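Local coordinates for putative streptothricin acetyltransferase (Bacillus anthracis, PDB 3PP9), which binds acetyl coenzyme A and, as a putative streptothricin acetyltransferase of the GNAT family, probably transfers its acetyl group to the antibiotic, at residues A[98-103]-A[133-138]; A[157-162]-A[179-184]. All blocks are in the same frame, centred on the assembly; numbering follows the deposited sequence.

Contact 1: A[98-103]-A[133-138]; sequences NNYAYI and NMPGIM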
ATOM      1  N   ASN A  98      -2.576   9.679  -0.223  1.00 23.18           N
ATOM      2  CA  ASN A  98      -3.973   9.990  -0.537  1.00 23.92           C
ATOM      3  C   ASN A  98      -4.569  11.010   0.423  1.00 23.23           C
ATOM      4  O   ASN A  98      -5.783  11.171   0.484  1.00 25.08           O
ATOM      5  CB  ASN A  98      -4.831   8.731  -0.525  1.00 23.83           C
ATOM      6  CG  ASN A  98      -5.050   8.197   0.859  1.00 22.66           C
ATOM      7  OD1 ASN A  98      -4.272   8.480   1.773  1.00 20.08           O
ATOM      8  ND2 ASN A  98      -6.104   7.392   1.030  1.00 23.28           N
ATOM      9  N   ASN A  99      -3.702  11.685   1.173  1.00 23.24           N
ATOM     10  CA  ASN A  99      -4.093  12.706   2.125  1.00 23.58           C
ATOM     11  C   ASN A  99      -4.613  12.235   3.460  1.00 22.63           C
ATOM     12  O   ASN A  99      -4.723  13.039   4.361  1.00 25.15           O
ATOM     13  CB  ASN A  99      -5.012  13.766   1.503  1.00 25.57           C
ATOM     14  CG  ASN A  99      -4.304  14.594   0.445  1.00 30.29           C
ATOM     15  OD1 ASN A  99      -4.901  14.972  -0.559  1.00 39.55           O
ATOM     16  ND2 ASN A  99      -3.016  14.863   0.661  1.00 32.03           N
ATOM     17  N   TYR A 100      -4.882  10.943   3.636  1.00 19.97           N
ATOM     18  CA  TYR A 100      -5.353  10.476   4.923  1.00 18.30           C
ATOM     19  C   TYR A 100      -4.225  10.350   5.929  1.00 16.84           C
ATOM     20  O   TYR A 100      -3.053  10.196   5.577  1.00 16.41           O
ATOM     21  CB  TYR A 100      -5.976   9.063   4.793  1.00 18.77           C
ATOM     22  CG  TYR A 100      -7.442   8.991   4.432  1.00 22.34           C
ATOM     23  CD1 TYR A 100      -7.967   9.746   3.400  1.00 28.29           C
ATOM     24  CD2 TYR A 100      -8.293   8.105   5.089  1.00 26.23           C
ATOM     25  CE1 TYR A 100      -9.308   9.679   3.084  1.00 31.88           C
ATOM     26  CE2 TYR A 100      -9.649   8.026   4.751  1.00 28.57           C
ATOM     27  CZ  TYR A 100     -10.135   8.821   3.747  1.00 30.97           C
ATOM     28  OH  TYR A 100     -11.463   8.798   3.350  1.00 34.78           O
ATOM     29  N   ALA A 101      -4.590  10.462   7.197  1.00 15.60           N
ATOM     30  CA  ALA A 101      -3.659  10.178   8.270  1.00 14.69           C
ATOM     31  C   ALA A 101      -3.558   8.649   8.205  1.00 15.51           C
ATOM     32  O   ALA A 101      -4.556   7.973   7.944  1.00 16.80           O
ATOM     33  CB  ALA A 101      -4.215  10.606   9.587  1.00 14.72           C
ATOM     34  N   TYR A 102      -2.365   8.122   8.431  1.00 14.43           N
ATOM     35  CA  TYR A 102      -2.101   6.685   8.375  1.00 13.36           C
ATOM     36  C   TYR A 102      -1.493   6.247   9.703  1.00 13.26           C
ATOM     37  O   TYR A 102      -0.487   6.796  10.158  1.00 13.44           O
ATOM     38  CB  TYR A 102      -1.115   6.417   7.222  1.00 14.48           C
ATOM     39  CG  TYR A 102      -0.835   4.971   6.934  1.00 14.88           C
ATOM     40  CD1 TYR A 102       0.123   4.272   7.656  1.00 18.68           C
ATOM     41  CD2 TYR A 102      -1.498   4.315   5.913  1.00 19.71           C
ATOM     42  CE1 TYR A 102       0.398   2.943   7.384  1.00 19.21           C
ATOM     43  CE2 TYR A 102      -1.243   2.969   5.658  1.00 21.15           C
ATOM     44  CZ  TYR A 102      -0.299   2.301   6.397  1.00 22.68           C
ATOM     45  OH  TYR A 102      -0.035   0.972   6.130  1.00 27.21           O
ATOM     46  N   ILE A 103      -2.108   5.241  10.317  1.00 12.94           N
ATOM     47  CA  ILE A 103      -1.609   4.721  11.581  1.00 12.63           C
ATOM     48  C   ILE A 103      -0.578   3.642  11.286  1.00 13.88           C
ATOM     49  O   ILE A 103      -0.913   2.555  10.830  1.00 14.93           O
ATOM     50  CB  ILE A 103      -2.726   4.114  12.438  1.00 12.99           C
ATOM     51  CG1 ILE A 103      -3.841   5.124  12.710  1.00 15.98           C
ATOM     52  CG2 ILE A 103      -2.100   3.552  13.742  1.00 13.80           C
ATOM     53  CD1 ILE A 103      -5.056   4.527  13.452  1.00 16.46           C
ATOM     54  N   ASN A 133      -5.873  19.109   7.965  1.00 23.44           N
ATOM     55  CA  ASN A 133      -6.765  19.108   6.810  1.00 25.09           C
ATOM     56  C   ASN A 133      -6.827  17.779   6.061  1.00 24.40           C
ATOM     57  O   ASN A 133      -7.044  17.719   4.838  1.00 26.37           O
ATOM     58  CB  ASN A 133      -6.375  20.249   5.866  1.00 26.39           C
ATOM     59  CG  ASN A 133      -6.491  21.605   6.532  1.00 31.72           C
ATOM     60  OD1 ASN A 133      -7.472  21.891   7.221  1.00 37.90           O
ATOM     61  ND2 ASN A 133      -5.512  22.463   6.292  1.00 36.55           N
HETATM   62  N   MSE A 134      -6.637  16.716   6.828  1.00 21.67           N
HETATM   63  CA  MSE A 134      -6.696  15.363   6.317  1.00 21.95           C
HETATM   64  C   MSE A 134      -8.143  14.913   6.419  1.00 22.72           C
HETATM   65  O   MSE A 134      -8.774  15.082   7.459  1.00 24.15           O
HETATM   66  CB  MSE A 134      -5.763  14.490   7.129  1.00 20.20           C
HETATM   67  CG  MSE A 134      -4.308  14.806   6.836  1.00 19.84           C
HETATM   68 SE   MSE A 134      -3.058  13.872   8.011  1.00 19.44          SE
HETATM   69  CE  MSE A 134      -2.587  15.412   9.157  1.00 18.75           C
ATOM     70  N   PRO A 135      -8.669  14.306   5.352  1.00 24.33           N
ATOM     71  CA  PRO A 135     -10.074  13.918   5.339  1.00 25.23           C
ATOM     72  C   PRO A 135     -10.465  12.623   6.040  1.00 23.57           C
ATOM     73  O   PRO A 135     -11.654  12.285   6.058  1.00 25.26           O
ATOM     74  CB  PRO A 135     -10.381  13.844   3.840  1.00 26.30           C
ATOM     75  CG  PRO A 135      -9.105  13.373   3.239  1.00 27.69           C
ATOM     76  CD  PRO A 135      -8.019  14.059   4.053  1.00 26.06           C
ATOM     77  N   GLY A 136      -9.506  11.909   6.622  1.00 20.92           N
ATOM     78  CA  GLY A 136      -9.801  10.676   7.319  1.00 20.36           C
ATOM     79  C   GLY A 136      -8.536  10.037   7.838  1.00 18.59           C
ATOM     80  O   GLY A 136      -7.454  10.632   7.759  1.00 18.23           O
ATOM     81  N   ILE A 137      -8.691   8.834   8.375  1.00 18.18           N
ATOM     82  CA  ILE A 137      -7.578   8.073   8.917  1.00 18.28           C
ATOM     83  C   ILE A 137      -7.699   6.660   8.373  1.00 16.42           C
ATOM     84  O   ILE A 137      -8.799   6.158   8.166  1.00 17.44           O
ATOM     85  CB  ILE A 137      -7.637   7.943  10.432  1.00 19.98           C
ATOM     86  CG1 ILE A 137      -7.770   9.279  11.130  1.00 24.01           C
ATOM     87  CG2 ILE A 137      -6.416   7.180  10.931  1.00 20.16           C
ATOM     88  CD1 ILE A 137      -7.902   9.119  12.640  1.00 28.08           C
HETATM   89  N   MSE A 138      -6.573   6.015   8.127  1.00 15.23           N
HETATM   90  CA  MSE A 138      -6.579   4.640   7.616  1.00 15.09           C
HETATM   91  C   MSE A 138      -5.422   3.865   8.182  1.00 14.94           C
HETATM   92  O   MSE A 138      -4.505   4.436   8.776  1.00 13.88           O
HETATM   93  CB  MSE A 138      -6.451   4.627   6.105  1.00 16.40           C
HETATM   94  CG  MSE A 138      -5.172   5.280   5.651  1.00 16.32           C
HETATM   95 SE   MSE A 138      -4.908   5.328   3.746  1.00 22.23          SE
HETATM   96  CE  MSE A 138      -4.441   3.597   3.300  1.00 17.32           C
TER

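Contact 2: A[157-162]-A[179-184]; sequences FVIGGF and IYWYLH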
ATOM      1  N   PHE A 157     -14.250   2.541  11.968  1.00 17.33           N
ATOM      2  CA  PHE A 157     -13.570   2.209  10.732  1.00 16.59           C
ATOM      3  C   PHE A 157     -14.327   1.136   9.961  1.00 17.04           C
ATOM      4  O   PHE A 157     -15.036   0.311  10.546  1.00 17.74           O
ATOM      5  CB  PHE A 157     -12.163   1.667  11.013  1.00 15.16           C
ATOM      6  CG  PHE A 157     -11.176   2.698  11.531  1.00 15.37           C
ATOM      7  CD1 PHE A 157     -11.170   3.105  12.864  1.00 15.32           C
ATOM      8  CD2 PHE A 157     -10.204   3.211  10.691  1.00 15.24           C
ATOM      9  CE1 PHE A 157     -10.237   4.031  13.327  1.00 18.25           C
ATOM     10  CE2 PHE A 157      -9.273   4.125  11.152  1.00 15.61           C
ATOM     11  CZ  PHE A 157      -9.283   4.543  12.469  1.00 17.13           C
ATOM     12  N   VAL A 158     -14.177   1.168   8.641  1.00 17.06           N
ATOM     13  CA  VAL A 158     -14.789   0.185   7.756  1.00 18.10           C
ATOM     14  C   VAL A 158     -13.714  -0.388   6.843  1.00 16.58           C
ATOM     15  O   VAL A 158     -12.697   0.255   6.580  1.00 16.16           O
ATOM     16  CB  VAL A 158     -15.913   0.792   6.917  1.00 20.14           C
ATOM     17  CG1 VAL A 158     -17.009   1.331   7.832  1.00 21.57           C
ATOM     18  CG2 VAL A 158     -15.385   1.865   6.028  1.00 20.84           C
ATOM     19  N   ILE A 159     -13.907  -1.621   6.401  1.00 15.90           N
ATOM     20  CA  ILE A 159     -12.944  -2.254   5.505  1.00 15.78           C
ATOM     21  C   ILE A 159     -13.131  -1.715   4.086  1.00 14.92           C
ATOM     22  O   ILE A 159     -14.232  -1.763   3.528  1.00 17.83           O
ATOM     23  CB  ILE A 159     -13.120  -3.762   5.466  1.00 15.62           C
ATOM     24  CG1 ILE A 159     -12.875  -4.349   6.857  1.00 16.48           C
ATOM     25  CG2 ILE A 159     -12.129  -4.355   4.474  1.00 15.68           C
ATOM     26  CD1 ILE A 159     -13.101  -5.843   6.931  1.00 16.65           C
ATOM     27  N   GLY A 160     -12.036  -1.202   3.519  1.00 15.71           N
ATOM     28  CA  GLY A 160     -12.051  -0.673   2.167  1.00 14.98           C
ATOM     29  C   GLY A 160     -11.334  -1.542   1.151  1.00 14.63           C
ATOM     30  O   GLY A 160     -11.528  -1.379  -0.039  1.00 14.50           O
ATOM     31  N   GLY A 161     -10.503  -2.464   1.620  1.00 14.60           N
ATOM     32  CA  GLY A 161      -9.778  -3.322   0.705  1.00 14.29           C
ATOM     33  C   GLY A 161      -9.035  -4.424   1.419  1.00 13.97           C
ATOM     34  O   GLY A 161      -9.010  -4.470   2.639  1.00 13.63           O
ATOM     35  N   PHE A 162      -8.448  -5.322   0.638  1.00 14.01           N
ATOM     36  CA  PHE A 162      -7.696  -6.440   1.199  1.00 14.52           C
ATOM     37  C   PHE A 162      -6.731  -6.953   0.148  1.00 14.56           C
ATOM     38  O   PHE A 162      -6.856  -6.626  -1.040  1.00 16.26           O
ATOM     39  CB  PHE A 162      -8.602  -7.535   1.806  1.00 15.79           C
ATOM     40  CG  PHE A 162      -9.687  -8.058   0.913  1.00 23.13           C
ATOM     41  CD1 PHE A 162      -9.418  -9.003  -0.059  1.00 27.98           C
ATOM     42  CD2 PHE A 162     -11.011  -7.703   1.152  1.00 27.00           C
ATOM     43  CE1 PHE A 162     -10.455  -9.522  -0.842  1.00 32.10           C
ATOM     44  CE2 PHE A 162     -12.048  -8.214   0.381  1.00 29.54           C
ATOM     45  CZ  PHE A 162     -11.767  -9.117  -0.614  1.00 30.53           C
ATOM     46  N   ILE A 179      -5.649  -6.361   5.464  1.00 13.16           N
ATOM     47  CA  ILE A 179      -6.956  -5.728   5.483  1.00 12.97           C
ATOM     48  C   ILE A 179      -6.736  -4.229   5.680  1.00 13.39           C
ATOM     49  O   ILE A 179      -6.017  -3.812   6.590  1.00 14.64           O
ATOM     50  CB  ILE A 179      -7.879  -6.271   6.587  1.00 14.39           C
ATOM     51  CG1 ILE A 179      -8.032  -7.789   6.452  1.00 15.22           C
ATOM     52  CG2 ILE A 179      -9.239  -5.586   6.512  1.00 15.90           C
ATOM     53  CD1 ILE A 179      -8.940  -8.419   7.511  1.00 16.34           C
ATOM     54  N   TYR A 180      -7.349  -3.433   4.818  1.00 13.40           N
ATOM     55  CA  TYR A 180      -7.211  -1.961   4.877  1.00 13.24           C
ATOM     56  C   TYR A 180      -8.495  -1.324   5.438  1.00 12.70           C
ATOM     57  O   TYR A 180      -9.582  -1.523   4.895  1.00 13.04           O
ATOM     58  CB  TYR A 180      -6.815  -1.449   3.498  1.00 14.45           C
ATOM     59  CG  TYR A 180      -5.556  -2.153   3.046  1.00 16.81           C
ATOM     60  CD1 TYR A 180      -4.310  -1.699   3.417  1.00 19.14           C
ATOM     61  CD2 TYR A 180      -5.636  -3.308   2.286  1.00 22.14           C
ATOM     62  CE1 TYR A 180      -3.152  -2.381   3.009  1.00 19.20           C
ATOM     63  CE2 TYR A 180      -4.497  -3.978   1.878  1.00 24.36           C
ATOM     64  CZ  TYR A 180      -3.274  -3.521   2.248  1.00 21.97           C
ATOM     65  OH  TYR A 180      -2.168  -4.225   1.818  1.00 24.99           O
ATOM     66  N   TRP A 181      -8.336  -0.578   6.534  1.00 12.29           N
ATOM     67  CA  TRP A 181      -9.448   0.031   7.265  1.00 13.19           C
ATOM     68  C   TRP A 181      -9.405   1.527   7.118  1.00 13.33           C
ATOM     69  O   TRP A 181      -8.326   2.114   7.146  1.00 14.02           O
ATOM     70  CB  TRP A 181      -9.362  -0.323   8.749  1.00 13.24           C
ATOM     71  CG  TRP A 181      -9.559  -1.774   9.090  1.00 13.69           C
ATOM     72  CD1 TRP A 181      -8.605  -2.749   9.103  1.00 16.58           C
ATOM     73  CD2 TRP A 181     -10.775  -2.390   9.526  1.00 15.98           C
ATOM     74  NE1 TRP A 181      -9.162  -3.943   9.510  1.00 17.62           N
ATOM     75  CE2 TRP A 181     -10.490  -3.748   9.780  1.00 17.19           C
ATOM     76  CE3 TRP A 181     -12.078  -1.928   9.722  1.00 16.01           C
ATOM     77  CZ2 TRP A 181     -11.473  -4.644  10.202  1.00 17.60           C
ATOM     78  CZ3 TRP A 181     -13.041  -2.804  10.153  1.00 17.37           C
ATOM     79  CH2 TRP A 181     -12.733  -4.162  10.388  1.00 17.84           C
ATOM     80  N   TYR A 182     -10.594   2.119   7.013  1.00 13.54           N
ATOM     81  CA  TYR A 182     -10.769   3.540   6.786  1.00 15.04           C
ATOM     82  C   TYR A 182     -11.824   4.189   7.651  1.00 16.29           C
ATOM     83  O   TYR A 182     -12.882   3.622   7.862  1.00 16.61           O
ATOM     84  CB  TYR A 182     -11.235   3.739   5.322  1.00 14.83           C
ATOM     85  CG  TYR A 182     -10.194   3.285   4.326  1.00 13.69           C
ATOM     86  CD1 TYR A 182      -9.270   4.171   3.798  1.00 16.17           C
ATOM     87  CD2 TYR A 182     -10.093   1.950   3.959  1.00 13.98           C
ATOM     88  CE1 TYR A 182      -8.271   3.735   2.925  1.00 15.44           C
ATOM     89  CE2 TYR A 182      -9.093   1.517   3.088  1.00 13.90           C
ATOM     90  CZ  TYR A 182      -8.218   2.419   2.550  1.00 17.59           C
ATOM     91  OH  TYR A 182      -7.212   1.954   1.721  1.00 18.69           O
ATOM     92  N   LEU A 183     -11.528   5.397   8.113  1.00 18.19           N
ATOM     93  CA  LEU A 183     -12.488   6.200   8.882  1.00 19.38           C
ATOM     94  C   LEU A 183     -12.501   7.549   8.190  1.00 21.31           C
ATOM     95  O   LEU A 183     -11.528   8.285   8.276  1.00 20.01           O
ATOM     96  CB  LEU A 183     -12.083   6.384  10.331  1.00 21.23           C
ATOM     97  CG  LEU A 183     -13.027   7.202  11.223  1.00 23.74           C
ATOM     98  CD1 LEU A 183     -14.353   6.518  11.352  1.00 26.69           C
ATOM     99  CD2 LEU A 183     -12.417   7.369  12.595  1.00 26.64           C
ATOM    100  N   HIS A 184     -13.597   7.860   7.503  1.00 23.12           N
ATOM    101  CA  HIS A 184     -13.743   9.137   6.797  1.00 25.42           C
ATOM    102  C   HIS A 184     -14.478  10.143   7.662  1.00 26.44           C
ATOM    103  O   HIS A 184     -15.444   9.800   8.327  1.00 27.02           O
ATOM    104  CB  HIS A 184     -14.503   8.954   5.475  1.00 27.51           C
ATOM    105  CG  HIS A 184     -14.695  10.227   4.710  1.00 31.91           C
ATOM    106  ND1 HIS A 184     -15.912  10.872   4.624  1.00 38.80           N
ATOM    107  CD2 HIS A 184     -13.813  10.998   4.032  1.00 37.11           C
ATOM    108  CE1 HIS A 184     -15.775  11.973   3.904  1.00 40.17           C
ATOM    109  NE2 HIS A 184     -14.509  12.075   3.538  1.00 39.01           N
TER

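Contact 1: A[98-103]-A[133-138]
With CG anti to its carbonyl carbon (chi1 -87°), Tyr100 lays its ring across the start of strand 136-138, while Met138 CG takes the crowded position between N and C (chi1 60°) and the chain bends at chi3, carrying SE to Asn98 (Met134 and Met138 are selenomethionine). Gly136 CA sits over one face of the Tyr100 ring, 3.8 Å from its centroid, a CH-pi contact in which the ring lies on the glycine backbone, where a CB would collide with Tyr100 CE2. Pro135 CG reaches Tyr100 CE1 at 3.7 Å. Met138 SE meets Asn98 tip to tip, 3.6 Å from ND2, and makes an oblique Met-aromatic contact with Tyr100; Met138 CG lies against Tyr102 CD2. The Asn98 amide is held at both ends: OD1 accepts from Tyr100 N in an Asx turn and from Asn96 ND2, and ND2 bonds to Val166 O of the second subunit. Three backbone bonds zip the parallel strands: Ala101 N to Gly136 O (2.9 Å), Met138 N to Ala101 O (2.8 Å) and Ile103 N to Met138 O (3.0 Å). On the face of Ala101 and Ile137, covered by helix 117-131, Met134 SE touches Ala101 CB at 3.8 Å. Asn99 O is buried without a polar partner. Ile103 lines the acetyl coenzyme A pocket, and the paired strands are those of the beta-alpha-beta unit at the heart of the GNAT fold.

Contact 2: A[157-162]-A[179-184]
A classic beta bulge interrupts the antiparallel pairing of strand 158-162 with strand 179-184, Gly160 and Gly161 together facing Tyr180. Before the bulge, Val158 and Tyr182 form a hydrogen-bonded pair, Val158 N to Tyr182 O at 2.9 Å and Tyr182 N to Val158 O at 2.8 Å. At the bulge the bonds divide between the glycines: Gly160 N gives to Tyr180 O nearly along the C=O axis (2.8 Å), whereas Tyr180 N gives to Gly161 O from well above the carbonyl plane (2.9 Å). The Tyr182 ring turns its edge to the Gly160 backbone, with CD2 at 3.7 Å from Gly160 N, in the space that a CB on Gly160 would enter. On the face of Ile159 and Trp181, Ile159 holds CG1 anti to its carbonyl carbon (chi1 -62°), which places CG1 over the six-membered ring of Trp181, 3.5 Å from its centroid and almost on the normal. Its other branch, CG2, touches Ile179 CG2 at 3.7 Å, the two side chains crossing obliquely. The edge of the indole points to the Phe157 carbonyl. At the far end Leu183 sets CB over the centre of the Phe157 ring, 3.7 Å from the centroid, the two side chains crossing at about a right angle. Tyr152 meets the same phenyl ring edge-to-face. Tyr182 OH bonds to Asp163 OD2 of the second subunit, and Gly161 and Phe162 pair with an antiparallel strand of that chain. The bulged antiparallel pair forms the end of the GNAT sheet made by the C-terminal strands, with 158-163 outermost in the chain, and the sheet runs on across the dimer interface.

Strands 136-142 and 178-184 are neighbours in the mixed sheet, so the two contacts join edge to edge: Ile137 O and Leu183 N lie 2.8 Å apart, a probable hydrogen bond, and Met138 CB rests on Trp181 O. Both are largely buried. Contact 1 joins parallel strands in the interior of the sheet, with one face under helix 117-131 and Ile103 at the cofactor; its side-chain chemistry mixes selenium, amide and tyrosine groups. Contact 2 is antiparallel, lies at the outer strand of the chain's sheet and is dominated by aliphatic groups on aromatic faces. Both reach the second subunit, contact 1 through an Asn98 hydrogen bond and packing from both segments, contact 2 also through strand pairing.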